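Secreted effector protein SifA (Salmonella typhimurium, PDB 3CXB) remodels host endosomes from inside the infected cell, being required for their tubulation and for Salmonella-induced filaments, and interacts with the host protein PLEKHM2 (SKIP). Local coordinates at residues A[50-55]-A[62-67]; A[67-72]-A[96-101]; A[91-96]-A[160-165]; A[111-114]-A[119-122]. All coordinates share one frame; numbering follows the deposited sequence.

Contact 1. Residues A[50-55]-A[62-67]; sequences LHEMLF and RERLTE
Arg64 reaches from helix 62-75 across to Glu52 on helix 42-54. CG leaves CB anti to the backbone N (chi1 178°), and the chain then bends at chi2, turning CG and CD past the Glu52 carboxylate; CG lies 3.5 Å from Glu52 OE1. At NE the polar contact begins: Arg64 NE donates to Glu52 OE1 at 2.6 Å, almost straight. Arg64 NH1 gives the second bond of the side-on grip, 2.8 Å to Glu52 OE2. Both oxygens lie near the guanidinium plane and are met on their syn sides, but from out of the carboxylate plane, since the two flat groups are 35° apart. At the far end, Arg64 NH2 turns back to its own helix, 2.7 Å from Glu67 OE2, and also pairs with Glu71. On the side of the helices that faces strand 108-114, the contact is apolar: Met53 SD lies 4.4 Å from Leu65 CD2. One arginine thus serves carboxylates from both helices. Its positive charge probably offsets the repulsion between Glu52 and Glu67, and the paired bonds limit rotation of the guanidinium.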
loop_
_atom_site.group_PDB
_atom_site.type_symbol
_atom_site.label_atom_id
_atom_site.label_comp_id
_atom_site.label_asym_id
_atom_site.label_seq_id
_atom_site.Cartn_x
_atom_site.Cartn_y
_atom_site.Cartn_z
ATOM N N LEU A 50 2.477 -11.337 14.936
ATOM C CA LEU A 50 3.576 -12.258 14.721
ATOM C C LEU A 50 3.041 -13.570 14.186
ATOM O O LEU A 50 3.566 -14.122 13.213
ATOM C CB LEU A 50 4.317 -12.500 16.031
ATOM C CG LEU A 50 5.127 -11.325 16.574
ATOM C CD1 LEU A 50 5.532 -11.583 18.023
ATOM C CD2 LEU A 50 6.360 -11.126 15.703
ATOM N N HIS A 51 1.987 -14.075 14.817
ATOM C CA HIS A 51 1.432 -15.339 14.378
ATOM C C HIS A 51 1.058 -15.290 12.917
ATOM O O HIS A 51 1.448 -16.173 12.144
ATOM C CB HIS A 51 0.212 -15.737 15.188
ATOM C CG HIS A 51 -0.455 -16.967 14.673
ATOM N ND1 HIS A 51 -1.406 -16.935 13.676
ATOM C CD2 HIS A 51 -0.291 -18.274 14.995
ATOM C CE1 HIS A 51 -1.805 -18.167 13.410
ATOM N NE2 HIS A 51 -1.144 -18.999 14.195
ATOM N N GLU A 52 0.305 -14.265 12.525
ATOM C CA GLU A 52 -0.085 -14.153 11.123
ATOM C C GLU A 52 1.151 -14.057 10.224
ATOM O O GLU A 52 1.189 -14.592 9.111
ATOM C CB GLU A 52 -0.944 -12.908 10.893
ATOM C CG GLU A 52 -1.232 -12.647 9.407
ATOM C CD GLU A 52 -1.963 -11.345 9.167
ATOM O OE1 GLU A 52 -2.172 -10.963 8.000
ATOM O OE2 GLU A 52 -2.337 -10.690 10.152
ATOM N N MET A 53 2.170 -13.388 10.738
ATOM C CA MET A 53 3.373 -13.149 9.971
ATOM C C MET A 53 4.297 -14.302 9.750
ATOM O O MET A 53 4.834 -14.460 8.661
ATOM C CB MET A 53 4.182 -12.016 10.595
ATOM C CG MET A 53 5.495 -11.752 9.882
ATOM S SD MET A 53 6.436 -10.483 10.717
ATOM C CE MET A 53 8.011 -11.232 10.823
ATOM N N LEU A 54 4.490 -15.119 10.767
ATOM C CA LEU A 54 5.435 -16.202 10.609
ATOM C C LEU A 54 4.948 -17.561 10.995
ATOM O O LEU A 54 5.591 -18.542 10.652
ATOM C CB LEU A 54 6.693 -15.913 11.420
ATOM C CG LEU A 54 7.391 -14.581 11.179
ATOM C CD1 LEU A 54 8.065 -14.143 12.465
ATOM C CD2 LEU A 54 8.390 -14.724 10.041
ATOM N N PHE A 55 3.829 -17.652 11.699
ATOM C CA PHE A 55 3.394 -18.977 12.119
ATOM C C PHE A 55 1.973 -19.350 11.777
ATOM O O PHE A 55 1.315 -20.025 12.560
ATOM C CB PHE A 55 3.621 -19.145 13.628
ATOM C CG PHE A 55 4.917 -18.546 14.121
ATOM C CD1 PHE A 55 4.962 -17.226 14.578
ATOM C CD2 PHE A 55 6.098 -19.282 14.105
ATOM C CE1 PHE A 55 6.166 -16.646 15.012
ATOM C CE2 PHE A 55 7.304 -18.714 14.534
ATOM C CZ PHE A 55 7.336 -17.392 14.990
ATOM N N ARG A 62 3.854 -9.668 0.394
ATOM C CA ARG A 62 4.869 -8.719 0.821
ATOM C C ARG A 62 4.175 -7.451 1.338
ATOM O O ARG A 62 4.565 -6.895 2.371
ATOM C CB ARG A 62 5.849 -8.376 -0.308
ATOM C CG ARG A 62 5.308 -7.550 -1.442
ATOM C CD ARG A 62 6.462 -6.926 -2.219
ATOM N NE ARG A 62 7.210 -7.903 -3.006
ATOM C CZ ARG A 62 8.471 -7.750 -3.402
ATOM N NH1 ARG A 62 9.150 -6.654 -3.078
ATOM N NH2 ARG A 62 9.051 -8.694 -4.136
ATOM N N GLU A 63 3.130 -7.002 0.651
ATOM C CA GLU A 63 2.464 -5.804 1.110
ATOM C C GLU A 63 1.986 -6.022 2.534
ATOM O O GLU A 63 2.254 -5.204 3.413
ATOM C CB GLU A 63 1.306 -5.445 0.191
ATOM C CG GLU A 63 0.538 -4.174 0.571
ATOM C CD GLU A 63 1.358 -2.876 0.464
ATOM O OE1 GLU A 63 0.785 -1.844 0.037
ATOM O OE2 GLU A 63 2.562 -2.874 0.825
ATOM N N ARG A 64 1.315 -7.143 2.781
ATOM C CA ARG A 64 0.810 -7.437 4.129
ATOM C C ARG A 64 1.987 -7.584 5.106
ATOM O O ARG A 64 1.863 -7.310 6.311
ATOM C CB ARG A 64 -0.039 -8.705 4.096
ATOM C CG ARG A 64 -0.594 -9.149 5.439
ATOM C CD ARG A 64 -1.439 -8.068 6.075
ATOM N NE ARG A 64 -1.884 -8.447 7.417
ATOM C CZ ARG A 64 -2.183 -7.570 8.370
ATOM N NH1 ARG A 64 -2.582 -7.991 9.564
ATOM N NH2 ARG A 64 -2.071 -6.268 8.125
ATOM N N LEU A 65 3.128 -8.025 4.579
ATOM C CA LEU A 65 4.335 -8.158 5.388
ATOM C C LEU A 65 4.705 -6.786 5.935
ATOM O O LEU A 65 4.865 -6.627 7.141
ATOM C CB LEU A 65 5.519 -8.648 4.554
ATOM C CG LEU A 65 6.509 -9.589 5.255
ATOM C CD1 LEU A 65 7.705 -9.775 4.384
ATOM C CD2 LEU A 65 6.918 -9.076 6.586
ATOM N N THR A 66 4.852 -5.797 5.056
ATOM C CA THR A 66 5.226 -4.462 5.521
ATOM C C THR A 66 4.215 -3.874 6.495
ATOM O O THR A 66 4.615 -3.236 7.482
ATOM C CB THR A 66 5.414 -3.463 4.369
ATOM O OG1 THR A 66 4.134 -3.141 3.809
ATOM C CG2 THR A 66 6.301 -4.064 3.274
ATOM N N GLU A 67 2.921 -4.097 6.253
ATOM C CA GLU A 67 1.929 -3.538 7.165
ATOM C C GLU A 67 2.147 -4.045 8.570
ATOM O O GLU A 67 2.225 -3.265 9.527
ATOM C CB GLU A 67 0.495 -3.910 6.766
ATOM C CG GLU A 67 -0.053 -3.278 5.507
ATOM C CD GLU A 67 -1.421 -3.819 5.161
ATOM O OE1 GLU A 67 -2.021 -3.329 4.174
ATOM O OE2 GLU A 67 -1.892 -4.740 5.874
#

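Contact 2. Residues A[67-72]-A[96-101]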
loop_
_atom_site.group_PDB
_atom_site.type_symbol
_atom_site.label_atom_id
_atom_site.label_comp_id
_atom_site.label_asym_id
_atom_site.label_seq_id
_atom_site.Cartn_x
_atom_site.Cartn_y
_atom_site.Cartn_z
ATOM N N GLU A 67 2.921 -4.097 6.253
ATOM C CA GLU A 67 1.929 -3.538 7.165
ATOM C C GLU A 67 2.147 -4.045 8.570
ATOM O O GLU A 67 2.225 -3.265 9.527
ATOM C CB GLU A 67 0.495 -3.910 6.766
ATOM C CG GLU A 67 -0.053 -3.278 5.507
ATOM C CD GLU A 67 -1.421 -3.819 5.161
ATOM O OE1 GLU A 67 -2.021 -3.329 4.174
ATOM O OE2 GLU A 67 -1.892 -4.740 5.874
ATOM N N ILE A 68 2.239 -5.362 8.689
ATOM C CA ILE A 68 2.370 -5.989 9.991
ATOM C C ILE A 68 3.533 -5.436 10.752
ATOM O O ILE A 68 3.494 -5.302 11.986
ATOM C CB ILE A 68 2.515 -7.509 9.874
ATOM C CG1 ILE A 68 1.300 -8.081 9.125
ATOM C CG2 ILE A 68 2.579 -8.122 11.262
ATOM C CD1 ILE A 68 1.419 -9.576 8.769
ATOM N N PHE A 69 4.573 -5.100 10.004
ATOM C CA PHE A 69 5.764 -4.549 10.609
ATOM C C PHE A 69 5.382 -3.269 11.367
ATOM O O PHE A 69 5.682 -3.126 12.553
ATOM C CB PHE A 69 6.796 -4.233 9.529
ATOM C CG PHE A 69 8.065 -3.666 10.071
ATOM C CD1 PHE A 69 8.993 -4.490 10.704
ATOM C CD2 PHE A 69 8.335 -2.303 9.951
ATOM C CE1 PHE A 69 10.178 -3.978 11.209
ATOM C CE2 PHE A 69 9.519 -1.779 10.454
ATOM C CZ PHE A 69 10.449 -2.629 11.089
ATOM N N PHE A 70 4.695 -2.355 10.684
ATOM C CA PHE A 70 4.305 -1.094 11.307
ATOM C C PHE A 70 3.186 -1.211 12.333
ATOM O O PHE A 70 3.053 -0.374 13.217
ATOM C CB PHE A 70 3.986 -0.068 10.221
ATOM C CG PHE A 70 5.212 0.389 9.483
ATOM C CD1 PHE A 70 6.085 1.304 10.055
ATOM C CD2 PHE A 70 5.550 -0.162 8.258
ATOM C CE1 PHE A 70 7.287 1.631 9.434
ATOM C CE2 PHE A 70 6.768 0.170 7.629
ATOM C CZ PHE A 70 7.624 1.070 8.213
ATOM N N GLU A 71 2.379 -2.253 12.233
ATOM C CA GLU A 71 1.343 -2.410 13.238
ATOM C C GLU A 71 2.117 -2.720 14.522
ATOM O O GLU A 71 1.746 -2.303 15.614
ATOM C CB GLU A 71 0.390 -3.557 12.862
ATOM C CG GLU A 71 -0.761 -3.138 11.922
ATOM C CD GLU A 71 -1.578 -4.312 11.369
ATOM O OE1 GLU A 71 -1.939 -5.217 12.162
ATOM O OE2 GLU A 71 -1.875 -4.319 10.146
ATOM N N LEU A 72 3.216 -3.445 14.383
ATOM C CA LEU A 72 4.016 -3.771 15.544
ATOM C C LEU A 72 4.663 -2.494 16.072
ATOM O O LEU A 72 4.567 -2.183 17.256
ATOM C CB LEU A 72 5.094 -4.800 15.180
ATOM C CG LEU A 72 4.572 -6.217 14.924
ATOM C CD1 LEU A 72 5.598 -7.028 14.166
ATOM C CD2 LEU A 72 4.229 -6.896 16.269
ATOM N N ILE A 96 15.093 -3.255 -0.010
ATOM C CA ILE A 96 14.735 -2.564 1.227
ATOM C C ILE A 96 14.613 -3.585 2.354
ATOM O O ILE A 96 14.161 -4.712 2.145
ATOM C CB ILE A 96 13.434 -1.731 1.084
ATOM C CG1 ILE A 96 13.139 -1.024 2.407
ATOM C CG2 ILE A 96 12.302 -2.599 0.645
ATOM C CD1 ILE A 96 12.172 0.112 2.289
ATOM N N ILE A 97 15.035 -3.188 3.550
ATOM C CA ILE A 97 15.016 -4.070 4.712
ATOM C C ILE A 97 14.291 -3.432 5.886
ATOM O O ILE A 97 14.387 -2.229 6.094
ATOM C CB ILE A 97 16.446 -4.363 5.150
ATOM C CG1 ILE A 97 17.268 -4.768 3.933
ATOM C CG2 ILE A 97 16.465 -5.446 6.187
ATOM C CD1 ILE A 97 18.720 -5.000 4.238
ATOM N N LEU A 98 13.562 -4.236 6.648
ATOM C CA LEU A 98 12.841 -3.737 7.814
ATOM C C LEU A 98 13.338 -4.661 8.885
ATOM O O LEU A 98 13.546 -5.836 8.617
ATOM C CB LEU A 98 11.322 -3.909 7.660
ATOM C CG LEU A 98 10.693 -3.469 6.330
ATOM C CD1 LEU A 98 9.208 -3.683 6.378
ATOM C CD2 LEU A 98 10.974 -2.024 6.061
ATOM N N ARG A 99 13.528 -4.148 10.091
ATOM C CA ARG A 99 14.030 -4.996 11.150
ATOM C C ARG A 99 13.757 -4.492 12.551
ATOM O O ARG A 99 13.487 -3.318 12.760
ATOM C CB ARG A 99 15.526 -5.179 10.964
ATOM C CG ARG A 99 16.238 -3.879 10.716
ATOM C CD ARG A 99 17.733 -4.089 10.580
ATOM N NE ARG A 99 18.425 -2.812 10.415
ATOM C CZ ARG A 99 19.737 -2.644 10.532
ATOM N NH1 ARG A 99 20.253 -1.434 10.362
ATOM N NH2 ARG A 99 20.527 -3.675 10.820
ATOM N N ILE A 100 13.839 -5.402 13.509
ATOM C CA ILE A 100 13.630 -5.081 14.903
ATOM C C ILE A 100 14.940 -5.436 15.584
ATOM O O ILE A 100 15.310 -6.612 15.604
ATOM C CB ILE A 100 12.515 -5.958 15.519
ATOM C CG1 ILE A 100 11.212 -5.799 14.727
ATOM C CG2 ILE A 100 12.293 -5.576 16.983
ATOM C CD1 ILE A 100 10.069 -6.653 15.248
ATOM N N MET A 101 15.630 -4.439 16.140
ATOM C CA MET A 101 16.916 -4.653 16.819
ATOM C C MET A 101 16.751 -4.926 18.303
ATOM O O MET A 101 15.639 -4.997 18.805
ATOM C CB MET A 101 17.814 -3.428 16.655
ATOM C CG MET A 101 18.110 -3.054 15.226
ATOM S SD MET A 101 19.019 -4.335 14.390
ATOM C CE MET A 101 17.650 -5.245 13.668
#
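Phe69, Leu98 and Ile100 make most of this interface, and the Phe69 ring sits at its middle. With CG anti to the backbone N (chi1 -180°), the ring reaches out from helix 62-75 toward strand 96-101. Leu98 comes down on one face: its CB stands 3.7 Å from the Phe69 ring centroid, only 8° off the normal, a well-centred CH-pi contact. The branch continues the cover, Leu98 CD1 lying 3.9 Å from Phe69 CG, nearer the root of the ring. Farther along the strand, Ile100 CG1 approaches Phe69 CE1 obliquely at 4.1 Å. The ring's outer rim meets main chain instead, Phe69 CZ being 3.5 Å from Arg99 O near the ring plane. On the helix side, Phe69 CD2 stands 3.7 Å above the plane of the Phe70 ring, over its centre, so the Phe69 ring turns an edge to the face of the next aromatic along the helix. Strand 96-101 lies between strands 84-87 and 108-114, and the segment axes pass 9.8 Å apart at 32°. This is two-layer alpha-beta packing, a helix laid roughly along the strands on one face of an antiparallel sheet, with large apolar side chains between.

Contact 3. Residues A[91-96]-A[160-165]; sequences ENDATI and LPSTLC
Asp93 meets Ser162 and Thr163 with its two carboxylate oxygens, one hydroxyl to each, and these hydrogen bonds are the main interaction here. Ser162 OG donates to Asp93 OD1 at 2.6 Å, and OD1 accepts with its syn lone pair, on the side of the other carboxylate oxygen. Thr163 OG1 donates to Asp93 OD2; the modelled separation of 2.4 Å is shorter than expected, and at this resolution its exact length is doubtful. Asp93 and Thr163 extend toward each other from opposite directions, and in both Ser162 and Thr163 the hydroxyl sits between the backbone N and the carbonyl carbon (chi1 70° and 73°), which turns Ser162 OG and Thr163 OG1 toward the same carboxylate.

The backbone prepares both sides. Consecutive residues of a regular strand would point to opposite faces, but Ser162 and Thr163 both lie opposite Lys149 in a classic beta bulge, and both CB atoms point to the loop. In that loop, an inverse gamma turn centred on Asn92 leads into a type I turn, closed by Thr95 N bonding to Asn92 O at 2.8 Å, with Asp93 presented at its second position.

Charge contributes at longer range: Arg151 makes a long, weak ion pair with Asp93 OD1, and the Asp93 side chain touches Lys149.

The loop before strand 96-101 of the five-stranded sheet is thereby joined to strand 158-167 of the three-stranded one. Two hydroxyl donors hold the carboxylate at both oxygens, and they, with the basic residues of strand 145-153 nearby, would probably favour its ionised form.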
loop_
_atom_site.group_PDB
_atom_site.type_symbol
_atom_site.label_atom_id
_atom_site.label_comp_id
_atom_site.label_asym_id
_atom_site.label_seq_id
_atom_site.Cartn_x
_atom_site.Cartn_y
_atom_site.Cartn_z
ATOM N N GLU A 91 21.867 2.593 0.172
ATOM C CA GLU A 91 20.926 3.322 -0.670
ATOM C C GLU A 91 20.608 2.615 -1.983
ATOM O O GLU A 91 20.296 3.256 -2.991
ATOM C CB GLU A 91 21.445 4.733 -0.942
ATOM C CG GLU A 91 21.543 5.594 0.315
ATOM C CD GLU A 91 20.870 6.946 0.157
ATOM O OE1 GLU A 91 20.933 7.755 1.106
ATOM O OE2 GLU A 91 20.275 7.197 -0.916
ATOM N N ASN A 92 20.684 1.287 -1.954
ATOM C CA ASN A 92 20.386 0.465 -3.121
ATOM C C ASN A 92 18.871 0.320 -3.227
ATOM O O ASN A 92 18.272 -0.610 -2.688
ATOM C CB ASN A 92 21.032 -0.916 -2.986
ATOM C CG ASN A 92 20.802 -1.791 -4.208
ATOM O OD1 ASN A 92 21.150 -2.978 -4.215
ATOM N ND2 ASN A 92 20.220 -1.209 -5.254
ATOM N N ASP A 93 18.267 1.261 -3.931
ATOM C CA ASP A 93 16.832 1.306 -4.135
ATOM C C ASP A 93 16.183 -0.040 -4.516
ATOM O O ASP A 93 15.033 -0.319 -4.159
ATOM C CB ASP A 93 16.553 2.345 -5.208
ATOM C CG ASP A 93 15.151 2.837 -5.170
ATOM O OD1 ASP A 93 14.646 3.061 -4.053
ATOM O OD2 ASP A 93 14.560 3.014 -6.248
ATOM N N ALA A 94 16.919 -0.870 -5.248
ATOM C CA ALA A 94 16.401 -2.163 -5.678
ATOM C C ALA A 94 15.970 -3.032 -4.503
ATOM O O ALA A 94 15.138 -3.925 -4.655
ATOM C CB ALA A 94 17.450 -2.899 -6.509
ATOM N N THR A 95 16.531 -2.768 -3.331
ATOM C CA THR A 95 16.202 -3.555 -2.162
ATOM C C THR A 95 15.867 -2.689 -0.936
ATOM O O THR A 95 16.267 -1.517 -0.855
ATOM C CB THR A 95 17.378 -4.519 -1.845
ATOM O OG1 THR A 95 17.336 -4.920 -0.468
ATOM C CG2 THR A 95 18.699 -3.838 -2.128
ATOM N N ILE A 96 15.093 -3.255 -0.010
ATOM C CA ILE A 96 14.735 -2.564 1.227
ATOM C C ILE A 96 14.613 -3.585 2.354
ATOM O O ILE A 96 14.161 -4.712 2.145
ATOM C CB ILE A 96 13.434 -1.731 1.084
ATOM C CG1 ILE A 96 13.139 -1.024 2.407
ATOM C CG2 ILE A 96 12.302 -2.599 0.645
ATOM C CD1 ILE A 96 12.172 0.112 2.289
ATOM N N LEU A 160 7.434 4.429 0.807
ATOM C CA LEU A 160 6.589 4.899 -0.282
ATOM C C LEU A 160 7.342 4.793 -1.599
ATOM O O LEU A 160 8.583 4.822 -1.629
ATOM C CB LEU A 160 6.134 6.352 -0.027
ATOM C CG LEU A 160 7.043 7.559 -0.338
ATOM C CD1 LEU A 160 8.482 7.275 0.120
ATOM C CD2 LEU A 160 7.046 7.851 -1.831
ATOM N N PRO A 161 6.600 4.679 -2.708
ATOM C CA PRO A 161 7.155 4.563 -4.058
ATOM C C PRO A 161 8.290 5.560 -4.334
ATOM O O PRO A 161 8.028 6.720 -4.629
ATOM C CB PRO A 161 5.933 4.823 -4.942
ATOM C CG PRO A 161 4.825 4.313 -4.124
ATOM C CD PRO A 161 5.141 4.838 -2.769
ATOM N N SER A 162 9.546 5.133 -4.245
ATOM C CA SER A 162 10.637 6.073 -4.508
ATOM C C SER A 162 10.961 6.211 -5.994
ATOM O O SER A 162 11.054 7.327 -6.494
ATOM C CB SER A 162 11.900 5.689 -3.736
ATOM O OG SER A 162 12.481 4.520 -4.251
ATOM N N THR A 163 11.131 5.095 -6.704
ATOM C CA THR A 163 11.431 5.160 -8.136
ATOM C C THR A 163 10.655 4.117 -8.942
ATOM O O THR A 163 10.418 2.996 -8.482
ATOM C CB THR A 163 12.929 4.945 -8.417
ATOM O OG1 THR A 163 13.246 3.571 -8.207
ATOM C CG2 THR A 163 13.798 5.793 -7.480
ATOM N N LEU A 164 10.269 4.490 -10.156
ATOM C CA LEU A 164 9.522 3.606 -11.046
ATOM C C LEU A 164 10.450 2.897 -12.032
ATOM O O LEU A 164 11.201 3.542 -12.754
ATOM C CB LEU A 164 8.479 4.420 -11.816
ATOM C CG LEU A 164 7.590 3.759 -12.875
ATOM C CD1 LEU A 164 8.437 3.266 -14.009
ATOM C CD2 LEU A 164 6.805 2.598 -12.279
ATOM N N CYS A 165 10.393 1.572 -12.071
ATOM C CA CYS A 165 11.237 0.826 -12.995
ATOM C C CYS A 165 10.445 0.196 -14.141
ATOM O O CYS A 165 9.552 -0.616 -13.919
ATOM C CB CYS A 165 12.008 -0.264 -12.255
ATOM S SG CYS A 165 13.261 0.334 -11.086
#

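Contact 4. Residues A[111-114]-A[119-122]; sequences RITQ and FSCE
Arg111 leaves its strand with CG anti to the backbone N (chi1 -177°) and runs extended to NE, while Glu122 turns its CG beside its own backbone N (chi1 -68°); the two side chains therefore lie side by side, pointing the same way. They belong to a beta hairpin, strands 108-114 and 118-123, inside the five-stranded antiparallel sheet. Two hydrogen-bonded pairs hold its backbone. Arg111 and Glu122 exchange bonds, Arg111 N to Glu122 O at 3.0 Å and Glu122 N to Arg111 O at 2.7 Å; Thr113 and Ser120 do likewise, Ser120 N reaching Thr113 O at 2.9 Å. In the non-hydrogen-bonded pairs between and beyond them, Ile112 faces Cys121 and Gln114 faces Phe119.

The two faces of the hairpin differ. Arg111, Thr113, Ser120 and Glu122 form a polar, partly exposed side, where Thr113 OG1 and Ser120 OG lie 2.7 Å apart. The other side is buried under helices 42-54 and 62-75, which touch Ile112, Gln114, Phe119 and Cys121. There Ile112 CG1 packs 3.9 Å from Cys121 SG, and Gln114 CG comes against Phe119 CB rather than its ring.

Arg111 also spends its far end elsewhere, NH2 pairing with Glu108. Its salt bridge to Glu122 is long: the guanidinium and carboxylate planes stand 75° apart, and Glu122 OE2, at the edge of the guanidinium, lies 3.6 Å from Arg111 NE, farther than the 3.2 Å to Arg111 CD.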
loop_
_atom_site.group_PDB
_atom_site.type_symbol
_atom_site.label_atom_id
_atom_site.label_comp_id
_atom_site.label_asym_id
_atom_site.label_seq_id
_atom_site.Cartn_x
_atom_site.Cartn_y
_atom_site.Cartn_z
ATOM N N ARG A 111 14.390 -9.808 10.859
ATOM C CA ARG A 111 14.894 -9.167 9.658
ATOM C C ARG A 111 13.977 -9.460 8.480
ATOM O O ARG A 111 13.633 -10.606 8.232
ATOM C CB ARG A 111 16.291 -9.708 9.365
ATOM C CG ARG A 111 16.991 -9.090 8.169
ATOM C CD ARG A 111 18.309 -9.817 7.891
ATOM N NE ARG A 111 18.924 -9.355 6.650
ATOM C CZ ARG A 111 19.438 -8.141 6.483
ATOM N NH1 ARG A 111 19.969 -7.794 5.315
ATOM N NH2 ARG A 111 19.440 -7.284 7.494
ATOM N N ILE A 112 13.584 -8.426 7.750
ATOM C CA ILE A 112 12.722 -8.594 6.586
ATOM C C ILE A 112 13.403 -7.910 5.426
ATOM O O ILE A 112 13.674 -6.706 5.485
ATOM C CB ILE A 112 11.355 -7.907 6.764
ATOM C CG1 ILE A 112 10.496 -8.658 7.787
ATOM C CG2 ILE A 112 10.638 -7.848 5.433
ATOM C CD1 ILE A 112 9.207 -7.904 8.178
ATOM N N THR A 113 13.699 -8.654 4.367
ATOM C CA THR A 113 14.334 -8.011 3.224
ATOM C C THR A 113 13.384 -8.154 2.057
ATOM O O THR A 113 12.649 -9.137 1.965
ATOM C CB THR A 113 15.681 -8.663 2.897
ATOM O OG1 THR A 113 15.449 -9.977 2.384
ATOM C CG2 THR A 113 16.548 -8.770 4.170
ATOM N N GLN A 114 13.360 -7.148 1.194
ATOM C CA GLN A 114 12.485 -7.191 0.039
ATOM C C GLN A 114 13.270 -6.729 -1.170
ATOM O O GLN A 114 13.694 -5.579 -1.267
ATOM C CB GLN A 114 11.242 -6.306 0.240
ATOM C CG GLN A 114 10.597 -6.418 1.621
ATOM C CD GLN A 114 9.179 -5.860 1.668
ATOM O OE1 GLN A 114 8.798 -4.971 0.885
ATOM N NE2 GLN A 114 8.394 -6.372 2.597
ATOM N N PHE A 119 11.066 -11.817 -1.268
ATOM C CA PHE A 119 11.168 -11.165 0.015
ATOM C C PHE A 119 11.334 -12.273 1.037
ATOM O O PHE A 119 10.762 -13.359 0.885
ATOM C CB PHE A 119 9.928 -10.322 0.278
ATOM C CG PHE A 119 8.641 -11.058 0.135
ATOM C CD1 PHE A 119 8.087 -11.724 1.219
ATOM C CD2 PHE A 119 7.941 -11.025 -1.062
ATOM C CE1 PHE A 119 6.829 -12.351 1.128
ATOM C CE2 PHE A 119 6.691 -11.647 -1.165
ATOM C CZ PHE A 119 6.134 -12.314 -0.050
ATOM N N SER A 120 12.142 -12.022 2.056
ATOM C CA SER A 120 12.395 -13.027 3.072
ATOM C C SER A 120 12.254 -12.469 4.466
ATOM O O SER A 120 12.117 -11.262 4.656
ATOM C CB SER A 120 13.802 -13.579 2.900
ATOM O OG SER A 120 14.732 -12.518 2.746
ATOM N N CYS A 121 12.306 -13.355 5.448
ATOM C CA CYS A 121 12.204 -12.939 6.826
ATOM C C CYS A 121 13.019 -13.864 7.703
ATOM O O CYS A 121 12.935 -15.087 7.559
ATOM C CB CYS A 121 10.748 -12.960 7.287
ATOM S SG CYS A 121 10.544 -12.321 8.975
ATOM N N GLU A 122 13.805 -13.280 8.607
ATOM C CA GLU A 122 14.623 -14.043 9.553
ATOM C C GLU A 122 14.159 -13.780 10.990
ATOM O O GLU A 122 13.719 -12.680 11.324
ATOM C CB GLU A 122 16.098 -13.683 9.398
ATOM C CG GLU A 122 16.695 -14.131 8.082
ATOM C CD GLU A 122 18.109 -13.642 7.892
ATOM O OE1 GLU A 122 19.002 -14.023 8.688
ATOM O OE2 GLU A 122 18.325 -12.866 6.937
#

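Overall arrangement
Helix 62-75 runs through contacts 1 and 2, which share Glu67, while contacts 2 and 4 meet in the five-stranded sheet, where strands 96-101 and 108-114 are neighbours. Contact 2 is the most buried and is almost wholly apolar. Contacts 1 and 4 are partly buried and two-sided: each has a charged side and an apolar side, and these apolar sides meet, Leu65 against Ile112 and Met53 against Cys121. Contact 3 stands apart, its centre about 21 Å from that of contact 1; it is small, polar and partly buried, and is tied to contact 2 through Ile96. Contact 4 is nested within the chain loop that contact 3 closes between the two sheets.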